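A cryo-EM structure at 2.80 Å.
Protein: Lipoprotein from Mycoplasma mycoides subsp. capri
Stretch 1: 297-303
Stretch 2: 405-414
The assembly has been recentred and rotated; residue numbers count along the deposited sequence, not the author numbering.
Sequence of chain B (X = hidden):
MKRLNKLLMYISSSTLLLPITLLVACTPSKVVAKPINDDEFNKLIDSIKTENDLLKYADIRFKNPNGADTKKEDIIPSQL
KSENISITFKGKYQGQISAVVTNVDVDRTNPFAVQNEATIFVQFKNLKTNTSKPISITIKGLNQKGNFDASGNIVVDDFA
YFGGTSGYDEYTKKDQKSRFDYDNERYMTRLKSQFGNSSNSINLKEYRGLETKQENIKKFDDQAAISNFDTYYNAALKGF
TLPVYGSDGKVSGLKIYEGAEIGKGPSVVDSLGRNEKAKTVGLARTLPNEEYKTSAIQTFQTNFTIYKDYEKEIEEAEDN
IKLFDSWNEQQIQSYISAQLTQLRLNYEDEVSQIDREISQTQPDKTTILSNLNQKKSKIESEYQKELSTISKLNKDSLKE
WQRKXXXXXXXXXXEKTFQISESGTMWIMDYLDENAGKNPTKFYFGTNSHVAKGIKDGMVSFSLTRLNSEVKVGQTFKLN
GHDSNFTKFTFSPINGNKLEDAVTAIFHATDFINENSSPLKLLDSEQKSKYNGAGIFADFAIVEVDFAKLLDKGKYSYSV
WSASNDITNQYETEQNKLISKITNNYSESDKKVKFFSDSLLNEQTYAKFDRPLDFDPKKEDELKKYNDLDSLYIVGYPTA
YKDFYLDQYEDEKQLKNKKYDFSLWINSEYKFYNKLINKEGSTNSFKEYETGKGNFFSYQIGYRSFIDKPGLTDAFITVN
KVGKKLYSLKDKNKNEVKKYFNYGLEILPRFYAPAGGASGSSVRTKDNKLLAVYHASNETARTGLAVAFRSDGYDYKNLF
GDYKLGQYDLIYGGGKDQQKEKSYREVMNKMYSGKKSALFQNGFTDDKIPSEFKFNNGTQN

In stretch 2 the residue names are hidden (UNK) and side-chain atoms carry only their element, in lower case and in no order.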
# COMPACT_ATOMS: atom_id res chain seq x y z
N ILE B 297 16.18 -23.84 -0.73
CA ILE B 297 16.65 -22.50 -0.28
C ILE B 297 18.17 -22.30 -0.47
O ILE B 297 18.63 -21.21 -0.78
CB ILE B 297 16.29 -22.28 1.23
CG1 ILE B 297 14.78 -22.26 1.51
CG2 ILE B 297 16.95 -21.02 1.81
CD1 ILE B 297 14.38 -22.02 2.96
N GLN B 298 18.96 -23.35 -0.25
CA GLN B 298 20.34 -23.22 0.21
C GLN B 298 21.45 -22.69 -0.71
O GLN B 298 22.47 -22.28 -0.16
CB GLN B 298 20.77 -24.56 0.84
CG GLN B 298 19.85 -25.08 1.95
CD GLN B 298 19.54 -24.07 3.05
OE1 GLN B 298 18.44 -23.98 3.55
NE2 GLN B 298 20.49 -23.28 3.48
N THR B 299 21.31 -22.63 -2.04
CA THR B 299 22.41 -22.21 -2.95
C THR B 299 22.84 -20.74 -2.78
O THR B 299 24.00 -20.39 -2.98
CB THR B 299 22.02 -22.52 -4.40
OG1 THR B 299 21.96 -23.93 -4.57
CG2 THR B 299 22.98 -22.02 -5.48
N PHE B 300 21.95 -19.87 -2.30
CA PHE B 300 22.32 -18.54 -1.81
C PHE B 300 23.22 -18.63 -0.57
O PHE B 300 24.22 -17.92 -0.46
CB PHE B 300 21.02 -17.74 -1.55
CG PHE B 300 21.14 -16.53 -0.63
CD1 PHE B 300 22.10 -15.54 -0.89
CD2 PHE B 300 20.31 -16.42 0.49
CE1 PHE B 300 22.25 -14.46 -0.00
CE2 PHE B 300 20.47 -15.35 1.39
CZ PHE B 300 21.44 -14.37 1.14
N GLN B 301 22.92 -19.52 0.37
CA GLN B 301 23.56 -19.58 1.69
C GLN B 301 24.88 -20.34 1.70
O GLN B 301 25.76 -20.00 2.49
CB GLN B 301 22.57 -20.15 2.71
CG GLN B 301 21.26 -19.34 2.78
CD GLN B 301 20.44 -19.58 4.05
OE1 GLN B 301 20.58 -20.54 4.78
NE2 GLN B 301 19.51 -18.70 4.33
N THR B 302 25.09 -21.34 0.85
CA THR B 302 26.41 -21.99 0.74
C THR B 302 27.45 -21.00 0.22
O THR B 302 28.47 -20.77 0.86
CB THR B 302 26.38 -23.25 -0.14
OG1 THR B 302 25.90 -22.96 -1.43
CG2 THR B 302 25.49 -24.34 0.44
N ASN B 303 27.16 -20.30 -0.88
CA ASN B 303 28.04 -19.28 -1.44
C ASN B 303 28.17 -18.06 -0.51
O ASN B 303 29.28 -17.59 -0.27
CB ASN B 303 27.55 -18.92 -2.83
CG ASN B 303 27.63 -20.10 -3.78
OD1 ASN B 303 28.70 -20.60 -4.09
ND2 ASN B 303 26.52 -20.60 -4.27
N UNK B 405 28.71 -25.52 8.92
CA UNK B 405 27.42 -24.90 8.58
C UNK B 405 26.96 -25.30 7.16
O UNK B 405 25.82 -25.70 6.97
c UNK B 405 26.10 -21.35 9.45
c UNK B 405 26.20 -22.66 8.64
o UNK B 405 25.11 -21.17 10.18
c UNK B 405 27.53 -23.39 8.81
o UNK B 405 27.01 -20.50 9.38
N UNK B 406 27.88 -25.35 6.19
CA UNK B 406 27.65 -25.85 4.82
C UNK B 406 27.30 -27.34 4.82
O UNK B 406 26.48 -27.77 4.02
c UNK B 406 28.82 -26.27 2.57
c UNK B 406 29.00 -24.03 3.68
c UNK B 406 30.39 -23.59 3.25
c UNK B 406 28.87 -25.55 3.92
N UNK B 407 27.86 -28.14 5.73
CA UNK B 407 27.48 -29.55 5.89
C UNK B 407 26.02 -29.68 6.39
O UNK B 407 25.30 -30.56 5.93
c UNK B 407 28.70 -32.63 5.82
c UNK B 407 28.28 -31.77 7.02
o UNK B 407 28.83 -33.84 5.99
o UNK B 407 28.93 -32.12 4.71
c UNK B 407 28.47 -30.26 6.83
N UNK B 408 25.56 -28.77 7.26
CA UNK B 408 24.15 -28.66 7.65
C UNK B 408 23.27 -28.19 6.49
O UNK B 408 22.25 -28.81 6.21
c UNK B 408 20.80 -26.74 10.87
c UNK B 408 22.29 -26.89 10.58
c UNK B 408 23.98 -27.79 8.90
n UNK B 408 20.50 -25.70 11.86
c UNK B 408 22.52 -27.78 9.37
N UNK B 409 23.65 -27.14 5.77
CA UNK B 409 22.92 -26.66 4.59
C UNK B 409 22.77 -27.74 3.51
O UNK B 409 21.67 -27.96 3.03
c UNK B 409 23.69 -24.19 4.82
c UNK B 409 22.86 -22.77 6.63
c UNK B 409 22.86 -24.00 5.94
c UNK B 409 24.56 -21.94 5.11
c UNK B 409 23.64 -25.45 3.98
o UNK B 409 23.73 -20.56 6.89
c UNK B 409 24.55 -23.16 4.41
c UNK B 409 23.71 -21.74 6.21
N UNK B 410 23.84 -28.46 3.18
CA UNK B 410 23.79 -29.49 2.16
C UNK B 410 22.93 -30.71 2.57
O UNK B 410 22.46 -31.40 1.68
c UNK B 410 25.31 -30.52 0.41
c UNK B 410 25.23 -29.84 1.76
n UNK B 410 25.57 -29.77 -0.63
o UNK B 410 25.16 -31.72 0.28
N UNK B 411 22.65 -30.95 3.87
CA UNK B 411 21.62 -31.92 4.28
C UNK B 411 20.21 -31.31 4.39
O UNK B 411 19.25 -31.99 4.04
c UNK B 411 22.07 -32.94 8.05
o UNK B 411 23.10 -33.01 8.74
o UNK B 411 21.07 -33.64 8.33
c UNK B 411 22.01 -31.97 6.86
c UNK B 411 22.02 -32.72 5.53
N UNK B 412 20.06 -30.02 4.75
CA UNK B 412 18.76 -29.34 4.68
C UNK B 412 18.26 -29.21 3.23
O UNK B 412 17.08 -29.40 2.97
c UNK B 412 18.82 -27.96 5.36
c UNK B 412 17.91 -25.15 6.52
c UNK B 412 17.42 -27.59 5.91
n UNK B 412 17.56 -23.74 6.21
c UNK B 412 17.03 -26.13 5.74
N UNK B 413 19.16 -29.02 2.27
CA UNK B 413 18.93 -29.04 0.81
C UNK B 413 18.34 -30.37 0.31
O UNK B 413 17.76 -30.40 -0.77
c UNK B 413 21.66 -28.10 -3.48
c UNK B 413 21.58 -28.07 -1.95
c UNK B 413 20.28 -28.70 0.14
c UNK B 413 20.24 -28.57 -1.39
n UNK B 413 20.89 -27.05 -4.16
N UNK B 414 18.45 -31.47 1.06
CA UNK B 414 17.87 -32.78 0.70
C UNK B 414 16.45 -33.01 1.23
O UNK B 414 15.83 -34.01 0.88
n UNK B 414 23.18 -33.68 0.00
c UNK B 414 21.17 -34.91 0.90
c UNK B 414 22.66 -34.58 1.04
c UNK B 414 20.28 -33.67 0.80
c UNK B 414 18.80 -33.94 1.11

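Position 405 carries three side-chain carbons, the third bearing two oxygens, and reaches nothing on stretch 1. A carboxylate at the end of two methylenes is glutamate, Glu405, whose OE2 is hydrogen-bonded elsewhere in the structure. Position 406 has four carbons and no heteroatom, forked at the first, with one arm two carbons long; the tip of that arm approaches the backbone of Thr302. This beta-branched aliphatic chain is isoleucine, Ile406: Ile406 CD1 lies 4.2 Å from Thr302 O, and its CG2 approaches Thr302 CG2 at 4.4 Å.

Position 407 repeats the pattern of three carbons and a terminal pair of oxygens, out of reach of stretch 1: Glu407. At position 408 four carbons run in a row to a nitrogen, again without a partner across the contact; this is the extended lysine Lys408.

Position 409 shows one carbon, then a six-carbon ring bearing one oxygen, set against Gln298, Gln301 and Thr302. Only tyrosine fits, Tyr409. Gln298 NE2 lies 3.5 Å from Tyr409 CD1, and this amide nitrogen and Gln301 OE1 sit over one face of the ring. Gln301 CB packs 3.6 Å from Tyr409 CE2, and Thr302 CG2 lies 4.1 Å from Tyr409 CB.

Position 410 has two carbons, the second carrying one oxygen and one nitrogen, and makes no contact with stretch 1. The short amide is asparagine, Asn410. Position 411 has three carbons ending in two oxygens and points away: Glu411.

Position 412 is a row of four carbons ending in nitrogen, and that nitrogen meets the side-chain oxygen of Gln298. It is lysine, Lys412, donating a hydrogen bond from NZ to Gln298 OE1 at 2.8 Å. Position 413 has the same composition; its CB is 4.1 Å from Gln298 CG, and its terminal nitrogen reaches Thr299. This is Lys413, with a weak hydrogen bond of 3.3 Å from NZ to Thr299 OG1. Position 414, another four-carbon chain tipped with nitrogen, turns back on its own stretch. Lys414 NZ binds Asn410 O at 2.9 Å and Asn410 OD1 at 2.8 Å.

The two helices run nearly antiparallel, at 167°, so Thr302 pairs with Ile406 at one end and Gln298 with Lys413 at the other. Tyr409 fills the space between. Gln298 links the polar and packed parts: its OE1 accepts from Lys412, while its NE2 donates to Gln301 OE1 at 3.0 Å, and these two atoms lie over the same face of the Tyr409 ring. The contact buries 455 Å² in total, combining aromatic and aliphatic packing with lysine hydrogen bonds at one end.

Stretch 2 (405-414) EIEKYNEKKK
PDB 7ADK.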